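Local coordinates for protein putative dioxygenase (1H-3-hydroxy-4-oxoquinaldine 2,4-dioxygenase) (Mycobacteroides abscessus subsp. abscessus, PDB 6RA3) that cleaves the quinolone ring of the Pseudomonas quorum-sensing signal PQS with dioxygen, giving N-octanoylanthranilate and carbon monoxide, at residues D121-A133 with I187-M201. Residues are numbered along the deposited sequence; the frame is centred on the assembly and turned at random.
Sequences DLIMTPAPREFVA and IDEAYRTWGSPMRRM
Pro126 and Ser196 bring the two backbones together, their CA atoms 4.7 Å apart, where the loop leaving strand 116-120 passes the break between helices 177-194 and 197-202. Farther along, the short helical segments 129-133 and 187-194 run at 140° to each other, with axes 10.8 Å apart. Gly195, with positive phi, is the first residue to leave the helical conformation after Trp194, and Ser196 caps the next helix through a weak bond from Arg199 N. Two waters tie the loop to this break: one links Met124 O with Ser196 OG, the other takes the N-H of Ala127 and donates to Gly195 O.

Tyr191 reaches along the loop, CG anti to its carbonyl carbon (chi1 -77°), and its hydroxyl donates to Ile123 O, 2.9 Å from OH, though this oxygen is less surely placed. Ala127 CB packs 3.7 Å from Tyr191 CG, while Tyr191 CE1 meets Phe131 CE2 at 4.0 Å. Phe131 CE2 also touches Ile187 CG2. Met124, bent at chi2 (-71°), crosses Met198 and Met201, which follow the break, at about a right angle; its SD lies 3.7 Å from Met198 CG.

Tyr191 also packs edge-to-face on Trp100 of helix 99-109, and Phe131 meets the ring of His97, probably a substrate-binding residue. Asp121 OD1 is hydrogen-bonded to ND1 of His246, the probable proton donor/acceptor. Running from strand 116-120 into helix 129-137, the loop joins the alpha/beta-hydrolase sheet to the helical cap, with helix 221-232 flanking Met124 and Met198.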
loop_
_atom_site.group_PDB
_atom_site.type_symbol
_atom_site.label_atom_id
_atom_site.label_comp_id
_atom_site.label_asym_id
_atom_site.label_seq_id
_atom_site.Cartn_x
_atom_site.Cartn_y
_atom_site.Cartn_z
ATOM N N ASP A 121 -24.160 9.822 12.481
ATOM C CA ASP A 121 -24.241 9.269 13.845
ATOM C C ASP A 121 -23.446 10.082 14.869
ATOM O O ASP A 121 -22.656 9.534 15.636
ATOM C CB ASP A 121 -23.793 7.809 13.846
ATOM C CG ASP A 121 -24.683 6.918 14.707
ATOM O OD1 ASP A 121 -24.548 6.932 15.953
ATOM O OD2 ASP A 121 -25.528 6.198 14.130
ATOM N N LEU A 122 -23.674 11.397 14.889
ATOM C CA LEU A 122 -23.047 12.321 15.834
ATOM C C LEU A 122 -24.069 12.752 16.888
ATOM O O LEU A 122 -25.154 13.231 16.542
ATOM C CB LEU A 122 -22.488 13.543 15.096
ATOM C CG LEU A 122 -21.957 14.715 15.925
ATOM C CD1 LEU A 122 -20.821 14.281 16.874
ATOM C CD2 LEU A 122 -21.503 15.837 15.020
ATOM N N ILE A 123 -23.722 12.578 18.170
ATOM C CA ILE A 123 -24.636 12.891 19.276
ATOM C C ILE A 123 -25.014 14.367 19.211
ATOM O O ILE A 123 -24.162 15.254 19.343
ATOM C CB ILE A 123 -23.986 12.511 20.621
ATOM C CG1 ILE A 123 -23.856 10.990 20.757
ATOM C CG2 ILE A 123 -24.754 13.051 21.815
ATOM C CD1 ILE A 123 -25.173 10.238 20.727
ATOM N N MET A 124 -26.307 14.645 18.992
ATOM C CA MET A 124 -26.739 16.019 18.779
ATOM C C MET A 124 -27.193 16.705 20.065
ATOM O O MET A 124 -27.245 17.942 20.112
ATOM C CB MET A 124 -27.858 16.044 17.731
ATOM C CG MET A 124 -27.360 15.781 16.292
ATOM S SD MET A 124 -26.399 17.174 15.638
ATOM C CE MET A 124 -25.642 16.347 14.221
ATOM N N THR A 125 -27.507 15.932 21.104
ATOM C CA THR A 125 -27.750 16.461 22.445
ATOM C C THR A 125 -26.447 16.971 23.064
ATOM O O THR A 125 -25.362 16.772 22.510
ATOM C CB THR A 125 -28.342 15.365 23.336
ATOM O OG1 THR A 125 -27.430 14.262 23.419
ATOM C CG2 THR A 125 -29.667 14.860 22.796
ATOM N N PRO A 126 -26.515 17.635 24.225
ATOM C CA PRO A 126 -25.305 17.776 25.046
ATOM C C PRO A 126 -24.780 16.411 25.474
ATOM O O PRO A 126 -25.512 15.414 25.536
ATOM C CB PRO A 126 -25.775 18.614 26.245
ATOM C CG PRO A 126 -26.929 19.431 25.702
ATOM C CD PRO A 126 -27.612 18.500 24.713
ATOM N N ALA A 127 -23.484 16.369 25.758
ATOM C CA ALA A 127 -22.831 15.108 26.063
ATOM C C ALA A 127 -23.496 14.420 27.257
ATOM O O ALA A 127 -23.440 14.950 28.381
ATOM C CB ALA A 127 -21.346 15.331 26.347
ATOM N N PRO A 128 -24.105 13.251 27.078
ATOM C CA PRO A 128 -24.539 12.476 28.243
ATOM C C PRO A 128 -23.377 12.242 29.196
ATOM O O PRO A 128 -22.214 12.175 28.790
ATOM C CB PRO A 128 -25.043 11.161 27.635
ATOM C CG PRO A 128 -25.426 11.527 26.233
ATOM C CD PRO A 128 -24.464 12.589 25.809
ATOM N N ARG A 129 -23.697 12.105 30.486
ATOM C CA ARG A 129 -22.630 11.959 31.466
ATOM C C ARG A 129 -21.976 10.587 31.396
ATOM O O ARG A 129 -20.839 10.439 31.852
ATOM C CB ARG A 129 -23.151 12.209 32.881
ATOM C CG ARG A 129 -23.739 13.593 33.091
ATOM C CD ARG A 129 -22.717 14.680 32.837
ATOM N NE ARG A 129 -21.538 14.541 33.687
ATOM C CZ ARG A 129 -20.398 15.198 33.489
ATOM N NH1 ARG A 129 -20.280 16.034 32.455
ATOM N NH2 ARG A 129 -19.367 15.011 34.312
ATOM N N GLU A 130 -22.669 9.585 30.860
ATOM C CA GLU A 130 -22.028 8.300 30.622
ATOM C C GLU A 130 -20.944 8.433 29.557
ATOM O O GLU A 130 -19.847 7.888 29.702
ATOM C CB GLU A 130 -23.076 7.267 30.202
ATOM C CG GLU A 130 -23.066 5.998 31.026
ATOM C CD GLU A 130 -23.748 4.845 30.315
ATOM O OE1 GLU A 130 -23.564 4.736 29.082
ATOM O OE2 GLU A 130 -24.461 4.055 30.985
ATOM N N PHE A 131 -21.239 9.164 28.482
ATOM C CA PHE A 131 -20.256 9.415 27.434
ATOM C C PHE A 131 -19.049 10.161 27.988
ATOM O O PHE A 131 -17.905 9.744 27.765
ATOM C CB PHE A 131 -20.916 10.206 26.297
ATOM C CG PHE A 131 -20.084 10.327 25.038
ATOM C CD1 PHE A 131 -19.577 9.202 24.393
ATOM C CD2 PHE A 131 -19.878 11.568 24.468
ATOM C CE1 PHE A 131 -18.856 9.326 23.221
ATOM C CE2 PHE A 131 -19.137 11.700 23.290
ATOM C CZ PHE A 131 -18.636 10.574 22.675
ATOM N N VAL A 132 -19.285 11.271 28.713
ATOM C CA VAL A 132 -18.182 12.042 29.292
ATOM C C VAL A 132 -17.363 11.164 30.229
ATOM O O VAL A 132 -16.132 11.300 30.307
ATOM C CB VAL A 132 -18.699 13.303 30.014
ATOM C CG1 VAL A 132 -17.536 14.014 30.725
ATOM C CG2 VAL A 132 -19.356 14.256 29.025
ATOM N N ALA A 133 -18.029 10.230 30.920
ATOM C CA ALA A 133 -17.343 9.275 31.788
ATOM C C ALA A 133 -16.369 8.398 31.002
ATOM O O ALA A 133 -15.264 8.120 31.474
ATOM C CB ALA A 133 -18.370 8.397 32.510
ATOM N N ILE A 187 -13.058 15.418 21.923
ATOM C CA ILE A 187 -14.510 15.278 22.000
ATOM C C ILE A 187 -15.039 15.921 23.285
ATOM O O ILE A 187 -15.923 16.790 23.254
ATOM C CB ILE A 187 -14.901 13.794 21.907
ATOM C CG1 ILE A 187 -14.394 13.172 20.583
ATOM C CG2 ILE A 187 -16.401 13.633 22.001
ATOM C CD1 ILE A 187 -14.584 11.659 20.500
ATOM N N ASP A 188 -14.494 15.516 24.436
ATOM C CA ASP A 188 -14.931 16.108 25.700
ATOM C C ASP A 188 -14.921 17.627 25.606
ATOM O O ASP A 188 -15.899 18.292 25.963
ATOM C CB ASP A 188 -14.046 15.605 26.839
ATOM C CG ASP A 188 -14.549 15.999 28.220
ATOM O OD1 ASP A 188 -15.764 15.901 28.484
ATOM O OD2 ASP A 188 -13.702 16.348 29.068
ATOM N N GLU A 189 -13.860 18.196 25.035
ATOM C CA GLU A 189 -13.751 19.649 24.967
ATOM C C GLU A 189 -14.775 20.242 23.999
ATOM O O GLU A 189 -15.277 21.353 24.225
ATOM C CB GLU A 189 -12.343 20.061 24.554
ATOM C CG GLU A 189 -12.118 21.575 24.422
ATOM C CD GLU A 189 -10.895 21.914 23.585
ATOM O OE1 GLU A 189 -10.090 20.992 23.300
ATOM O OE2 GLU A 189 -10.731 23.099 23.214
ATOM N N ALA A 190 -15.062 19.546 22.896
ATOM C CA ALA A 190 -16.003 20.074 21.914
ATOM C C ALA A 190 -17.391 20.250 22.538
ATOM O O ALA A 190 -18.045 21.282 22.350
ATOM C CB ALA A 190 -16.052 19.145 20.699
ATOM N N TYR A 191 -17.840 19.270 23.321
ATOM C CA TYR A 191 -19.144 19.396 23.970
ATOM C C TYR A 191 -19.135 20.420 25.100
ATOM O O TYR A 191 -20.176 21.033 25.379
ATOM C CB TYR A 191 -19.610 18.050 24.498
ATOM C CG TYR A 191 -20.134 17.144 23.418
ATOM C CD1 TYR A 191 -19.294 16.232 22.791
ATOM C CD2 TYR A 191 -21.467 17.198 23.020
ATOM C CE1 TYR A 191 -19.766 15.386 21.792
ATOM C CE2 TYR A 191 -21.952 16.356 22.021
ATOM C CZ TYR A 191 -21.087 15.451 21.409
ATOM O OH TYR A 191 -21.527 14.601 20.422
ATOM N N ARG A 192 -17.988 20.623 25.760
ATOM C CA ARG A 192 -17.898 21.658 26.791
ATOM C C ARG A 192 -17.890 23.057 26.196
ATOM O O ARG A 192 -18.348 24.005 26.839
ATOM C CB ARG A 192 -16.628 21.492 27.635
ATOM C CG ARG A 192 -16.596 20.283 28.530
ATOM C CD ARG A 192 -15.482 20.411 29.565
ATOM N NE ARG A 192 -14.422 21.331 29.160
ATOM C CZ ARG A 192 -13.248 20.972 28.642
ATOM N NH1 ARG A 192 -12.952 19.692 28.449
ATOM N NH2 ARG A 192 -12.364 21.911 28.322
ATOM N N THR A 193 -17.331 23.217 25.002
ATOM C CA THR A 193 -17.229 24.530 24.375
ATOM C C THR A 193 -18.566 24.968 23.790
ATOM O O THR A 193 -19.049 26.074 24.068
ATOM C CB THR A 193 -16.171 24.477 23.271
ATOM O OG1 THR A 193 -14.953 23.979 23.824
ATOM C CG2 THR A 193 -15.948 25.873 22.620
ATOM N N TRP A 194 -19.165 24.102 22.980
ATOM C CA TRP A 194 -20.325 24.430 22.161
ATOM C C TRP A 194 -21.634 24.032 22.804
ATOM O O TRP A 194 -22.680 24.559 22.409
ATOM C CB TRP A 194 -20.223 23.721 20.795
ATOM C CG TRP A 194 -19.122 24.236 19.991
ATOM C CD1 TRP A 194 -17.932 23.622 19.751
ATOM C CD2 TRP A 194 -19.070 25.500 19.333
ATOM N NE1 TRP A 194 -17.142 24.424 18.983
ATOM C CE2 TRP A 194 -17.816 25.584 18.700
ATOM C CE3 TRP A 194 -19.974 26.564 19.192
ATOM C CZ2 TRP A 194 -17.426 26.697 17.935
ATOM C CZ3 TRP A 194 -19.581 27.678 18.437
ATOM C CH2 TRP A 194 -18.318 27.729 17.817
ATOM N N GLY A 195 -21.591 23.119 23.773
ATOM C CA GLY A 195 -22.769 22.527 24.372
ATOM C C GLY A 195 -23.196 21.295 23.618
ATOM O O GLY A 195 -23.293 20.197 24.184
ATOM N N SER A 196 -23.443 21.469 22.323
ATOM C CA SER A 196 -23.844 20.363 21.466
ATOM C C SER A 196 -23.535 20.743 20.023
ATOM O O SER A 196 -23.301 21.922 19.719
ATOM C CB SER A 196 -25.338 20.032 21.630
ATOM O OG SER A 196 -26.140 20.926 20.871
ATOM N N PRO A 197 -23.520 19.765 19.113
ATOM C CA PRO A 197 -23.282 20.093 17.689
ATOM C C PRO A 197 -24.370 20.979 17.078
ATOM O O PRO A 197 -24.080 21.798 16.192
ATOM C CB PRO A 197 -23.240 18.713 17.017
ATOM C CG PRO A 197 -23.227 17.693 18.125
ATOM C CD PRO A 197 -23.856 18.345 19.313
ATOM N N MET A 198 -25.620 20.844 17.529
ATOM C CA MET A 198 -26.684 21.707 17.016
ATOM C C MET A 198 -26.424 23.163 17.365
ATOM O O MET A 198 -26.615 24.057 16.525
ATOM C CB MET A 198 -28.027 21.253 17.559
ATOM C CG MET A 198 -28.484 19.931 16.956
ATOM S SD MET A 198 -30.071 19.372 17.582
ATOM C CE MET A 198 -30.651 18.210 16.326
ATOM N N ARG A 199 -25.966 23.427 18.591
ATOM C CA ARG A 199 -25.585 24.787 18.943
ATOM C C ARG A 199 -24.389 25.241 18.117
ATOM O O ARG A 199 -24.330 26.399 17.671
ATOM C CB ARG A 199 -25.307 24.882 20.447
ATOM C CG ARG A 199 -26.594 24.864 21.286
ATOM C CD ARG A 199 -26.330 24.866 22.789
ATOM N NE ARG A 199 -25.705 26.107 23.259
ATOM C CZ ARG A 199 -26.338 27.275 23.391
ATOM N NH1 ARG A 199 -27.625 27.383 23.074
ATOM N NH2 ARG A 199 -25.681 28.345 23.828
ATOM N N ARG A 200 -23.431 24.340 17.871
ATOM C CA ARG A 200 -22.347 24.696 16.960
ATOM C C ARG A 200 -22.913 25.092 15.594
ATOM O O ARG A 200 -22.506 26.109 15.013
ATOM C CB ARG A 200 -21.336 23.543 16.842
ATOM C CG ARG A 200 -19.937 23.993 16.353
ATOM C CD ARG A 200 -19.856 24.237 14.828
ATOM N NE ARG A 200 -18.612 24.916 14.440
ATOM C CZ ARG A 200 -18.500 26.220 14.192
ATOM N NH1 ARG A 200 -19.564 27.012 14.258
ATOM N NH2 ARG A 200 -17.316 26.735 13.875
ATOM N N MET A 201 -23.891 24.327 15.088
ATOM C CA MET A 201 -24.480 24.630 13.772
ATOM C C MET A 201 -25.177 25.991 13.743
ATOM O O MET A 201 -25.076 26.727 12.746
ATOM C CB MET A 201 -25.471 23.545 13.372
ATOM C CG MET A 201 -24.827 22.200 13.130
ATOM S SD MET A 201 -25.960 21.032 12.431
ATOM C CE MET A 201 -26.181 19.723 13.609
HETATM O O HOH W 1 -28.788 20.328 21.155
HETATM O O HOH W 2 -22.394 18.968 26.332
#